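Local coordinates for MsStt7d protein (Micromonas, PDB 4IX3) that probably transfers phosphate from ATP to protein substrates, its chain here being the kinase catalytic domain of a homolog of the state transition kinase Stt7, at residues Arg125-Leu130 with Ala261-Arg266; Pro129-Met134 with Leu142-Lys147. All coordinates share one frame; numbering follows the deposited sequence.

Contact 1: residues Arg125-Leu130 with Ala261-Arg266; sequences RGTAPL and AVVGLR
With chi1 at -67° and the chain extended from CG to NE, R266 carries its guanidinium across to T127, whose own chi1 of -66° holds OG1 beside the backbone N and turned to meet it. The pair joins two parts of the helical C-terminal lobe of the protein kinase fold: the first turn of helix 127-133 and the loop between helices 246-261 and 268-280. R266 grips end-on, NH1 and NH2 both donating to the one hydroxyl oxygen; NH2 to T127 OG1 is 3.0 Å. Sharing a single acceptor bends both bonds, to about 143° at NH2, while OG1 stays close to the guanidinium plane. The backbone N of T127 also lies at that edge, and CG2 of V263 packs over one face near the rim. OG1 is also hydrogen-bonded to E141 OE2, its strongest polar partner, and R266 donates to carbonyls at the end of helix 246-261, NE to Q259 O and NH2 to L260 O. These bonds fix the rotation of the buried guanidinium. G126, at the N-cap between helices 119-125 and 127-133, has a positive phi; its carbonyl carbon C lies 3.9 Å from R266 NH1.

Contact 2: residues Pro129-Met134 with Leu142-Lys147; sequences PLATAM and LGVTKK
K147 reaches from helix 141-161 to the last turn of helix 127-133, running past M134 in the opposite direction. Its CB lies 3.8 Å from M134 CE, and CG and CD follow along the same methyl. CG is anti to the backbone N (chi1 -175°) and the chain stays extended until chi4, where a turn to -67° brings the tip round to the M134 carbonyl: CE is 3.2 Å from M134 O, and NZ donates to that oxygen at 2.9 Å. The C=O...N angle of 160° puts the ammonium nearly in line with the carbonyl bond, at the C-terminal end of the helix, where a positive charge should be favourable. NZ also forms a salt bridge with E151, one turn along its own helix. In the C-terminal lobe of this kinase fold, these successive helices pack with facing turns running in roughly the same direction, along an apolar seam centred on V144. Its CG1 meets A131 CB at 3.7 Å, and CG2, between the backbone N and carbonyl carbon, touches L130 CD2 at 4.0 Å. M134 crosses V144 at about a right angle, SD against CB, and its bent chain brings CE to 3.5 Å from V144 O.

In the fold
Contacts 1 and 2 both use helix 127-133 and share P129 and L130; their centres lie about 9 Å apart. Contact 2 is local, joining this helix to its successor, 141-161, across a short connection. Contact 1 is long-range: 130 residues separate its segments, and the partner loop follows helix 246-261. The two sites touch directly, with T127 CG2 4.2 Å from V144 CG1, and helix 141-161 also supplies E141 to contact 1. Short helix 127-133 is thereby tied to both a near and a distant part of the C-terminal lobe. Both contacts are structural, one largely polar and one largely apolar, and lie away from the nucleotide and magnesium sites.

Contact 1: residues Arg125-Leu130 with Ala261-Arg266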
# COMPACT_ATOMS: atom_id res chain seq x y z
N ARG B 125 -23.21 5.16 9.19
CA ARG B 125 -24.63 5.13 8.81
C ARG B 125 -25.48 5.55 10.02
O ARG B 125 -26.46 6.28 9.88
CB ARG B 125 -25.06 3.73 8.33
CG ARG B 125 -24.65 3.42 6.90
CD ARG B 125 -24.88 1.95 6.55
NE ARG B 125 -26.30 1.61 6.65
CZ ARG B 125 -26.79 0.41 6.96
NH1 ARG B 125 -25.98 -0.63 7.21
NH2 ARG B 125 -28.11 0.24 7.03
N GLY B 126 -25.07 5.14 11.21
CA GLY B 126 -25.70 5.60 12.45
C GLY B 126 -25.61 4.55 13.54
O GLY B 126 -25.37 3.35 13.32
N THR B 127 -25.86 4.99 14.77
CA THR B 127 -25.92 4.08 15.92
C THR B 127 -27.02 3.03 15.78
O THR B 127 -26.80 1.87 16.18
CB THR B 127 -26.12 4.88 17.21
OG1 THR B 127 -24.93 5.66 17.38
CG2 THR B 127 -26.38 3.96 18.41
N ALA B 128 -28.15 3.36 15.18
CA ALA B 128 -29.22 2.38 14.95
C ALA B 128 -28.84 1.16 14.08
O ALA B 128 -28.95 0.03 14.56
CB ALA B 128 -30.52 3.00 14.51
N PRO B 129 -28.32 1.39 12.86
CA PRO B 129 -27.95 0.21 12.05
C PRO B 129 -26.75 -0.52 12.68
O PRO B 129 -26.70 -1.76 12.62
CB PRO B 129 -27.58 0.81 10.69
CG PRO B 129 -27.40 2.27 10.92
CD PRO B 129 -28.35 2.62 12.05
N LEU B 130 -25.86 0.17 13.41
CA LEU B 130 -24.76 -0.48 14.09
C LEU B 130 -25.31 -1.42 15.19
O LEU B 130 -24.94 -2.60 15.25
CB LEU B 130 -23.78 0.57 14.65
CG LEU B 130 -22.68 0.01 15.56
CD1 LEU B 130 -21.79 -0.96 14.80
CD2 LEU B 130 -21.90 1.19 16.20
N ALA B 261 -18.54 5.98 21.09
CA ALA B 261 -19.23 6.73 22.14
C ALA B 261 -19.77 8.09 21.70
O ALA B 261 -20.77 8.55 22.27
CB ALA B 261 -18.29 6.90 23.33
N VAL B 262 -19.13 8.73 20.72
CA VAL B 262 -19.44 10.15 20.38
C VAL B 262 -19.64 10.26 18.88
O VAL B 262 -18.65 10.10 18.12
CB VAL B 262 -18.33 11.11 20.83
CG1 VAL B 262 -18.74 12.57 20.60
CG2 VAL B 262 -17.96 10.88 22.29
N VAL B 263 -20.89 10.44 18.45
CA VAL B 263 -21.25 10.47 17.01
C VAL B 263 -20.31 11.42 16.26
O VAL B 263 -19.82 11.09 15.16
CB VAL B 263 -22.74 10.76 16.75
CG1 VAL B 263 -23.01 10.94 15.26
CG2 VAL B 263 -23.59 9.63 17.33
N GLY B 264 -20.10 12.60 16.81
CA GLY B 264 -19.26 13.60 16.12
C GLY B 264 -17.79 13.23 16.00
O GLY B 264 -17.07 13.87 15.21
N LEU B 265 -17.32 12.18 16.71
CA LEU B 265 -15.94 11.75 16.52
C LEU B 265 -15.83 10.63 15.49
O LEU B 265 -14.73 10.11 15.31
CB LEU B 265 -15.31 11.31 17.83
CG LEU B 265 -15.34 12.41 18.92
CD1 LEU B 265 -14.71 11.89 20.20
CD2 LEU B 265 -14.64 13.67 18.41
N ARG B 266 -16.93 10.28 14.82
CA ARG B 266 -16.89 9.15 13.88
C ARG B 266 -16.24 9.47 12.54
O ARG B 266 -15.93 8.56 11.78
CB ARG B 266 -18.28 8.54 13.67
CG ARG B 266 -18.74 7.90 14.98
CD ARG B 266 -20.13 7.34 14.90
NE ARG B 266 -20.46 6.68 16.16
CZ ARG B 266 -21.69 6.21 16.43
NH1 ARG B 266 -22.67 6.29 15.52
NH2 ARG B 266 -21.97 5.65 17.62

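Contact 2: residues Pro129-Met134 with Leu142-Lys147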
# COMPACT_ATOMS: atom_id res chain seq x y z
N PRO B 129 -28.32 1.39 12.86
CA PRO B 129 -27.95 0.21 12.05
C PRO B 129 -26.75 -0.52 12.68
O PRO B 129 -26.70 -1.76 12.62
CB PRO B 129 -27.58 0.81 10.69
CG PRO B 129 -27.40 2.27 10.92
CD PRO B 129 -28.35 2.62 12.05
N LEU B 130 -25.86 0.17 13.41
CA LEU B 130 -24.76 -0.48 14.09
C LEU B 130 -25.31 -1.42 15.19
O LEU B 130 -24.94 -2.60 15.25
CB LEU B 130 -23.78 0.57 14.65
CG LEU B 130 -22.68 0.01 15.56
CD1 LEU B 130 -21.79 -0.96 14.80
CD2 LEU B 130 -21.90 1.19 16.20
N ALA B 131 -26.20 -0.90 16.04
CA ALA B 131 -26.81 -1.69 17.10
C ALA B 131 -27.56 -2.89 16.54
O ALA B 131 -27.46 -3.97 17.10
CB ALA B 131 -27.76 -0.82 17.88
N THR B 132 -28.29 -2.71 15.44
CA THR B 132 -29.01 -3.83 14.85
C THR B 132 -28.03 -4.92 14.41
O THR B 132 -28.22 -6.13 14.70
CB THR B 132 -29.81 -3.33 13.65
OG1 THR B 132 -30.85 -2.47 14.17
CG2 THR B 132 -30.41 -4.50 12.93
N ALA B 133 -26.95 -4.51 13.73
CA ALA B 133 -25.95 -5.50 13.23
C ALA B 133 -25.25 -6.20 14.41
O ALA B 133 -24.92 -7.39 14.33
CB ALA B 133 -24.94 -4.82 12.33
N MET B 134 -25.05 -5.49 15.53
CA MET B 134 -24.42 -6.06 16.72
C MET B 134 -25.43 -6.84 17.62
O MET B 134 -25.01 -7.39 18.64
CB MET B 134 -23.89 -4.93 17.57
CG MET B 134 -22.66 -4.21 16.99
SD MET B 134 -22.16 -2.74 17.92
CE MET B 134 -22.01 -3.43 19.59
N LEU B 142 -24.06 4.77 24.31
CA LEU B 142 -23.54 4.06 25.47
C LEU B 142 -23.68 2.55 25.31
O LEU B 142 -22.75 1.79 25.59
CB LEU B 142 -24.25 4.53 26.74
CG LEU B 142 -23.82 3.87 28.06
CD1 LEU B 142 -22.33 4.02 28.30
CD2 LEU B 142 -24.56 4.55 29.22
N GLY B 143 -24.85 2.11 24.88
CA GLY B 143 -25.14 0.69 24.72
C GLY B 143 -24.21 0.01 23.73
O GLY B 143 -23.61 -1.04 24.05
N VAL B 144 -24.02 0.62 22.56
CA VAL B 144 -23.16 0.01 21.53
C VAL B 144 -21.70 0.08 22.00
O VAL B 144 -20.93 -0.86 21.75
CB VAL B 144 -23.34 0.58 20.12
CG1 VAL B 144 -24.74 0.32 19.62
CG2 VAL B 144 -22.87 2.02 19.97
N THR B 145 -21.29 1.15 22.69
CA THR B 145 -19.92 1.22 23.18
C THR B 145 -19.63 0.13 24.21
O THR B 145 -18.59 -0.51 24.19
CB THR B 145 -19.58 2.64 23.73
OG1 THR B 145 -19.87 3.58 22.67
CG2 THR B 145 -18.11 2.75 24.15
N LYS B 146 -20.55 -0.05 25.15
CA LYS B 146 -20.34 -1.09 26.16
C LYS B 146 -20.21 -2.49 25.54
O LYS B 146 -19.27 -3.24 25.86
CB LYS B 146 -21.53 -1.04 27.11
CG LYS B 146 -21.49 0.12 28.08
CD LYS B 146 -22.64 0.10 29.09
CE LYS B 146 -22.82 -1.34 29.56
NZ LYS B 146 -23.04 -1.65 31.02
N LYS B 147 -21.12 -2.80 24.63
CA LYS B 147 -21.10 -4.13 24.05
C LYS B 147 -19.87 -4.34 23.18
O LYS B 147 -19.16 -5.35 23.25
CB LYS B 147 -22.38 -4.41 23.29
CG LYS B 147 -22.47 -5.84 22.74
CD LYS B 147 -23.79 -6.08 22.00
CE LYS B 147 -24.15 -7.54 21.76
NZ LYS B 147 -23.19 -8.17 20.81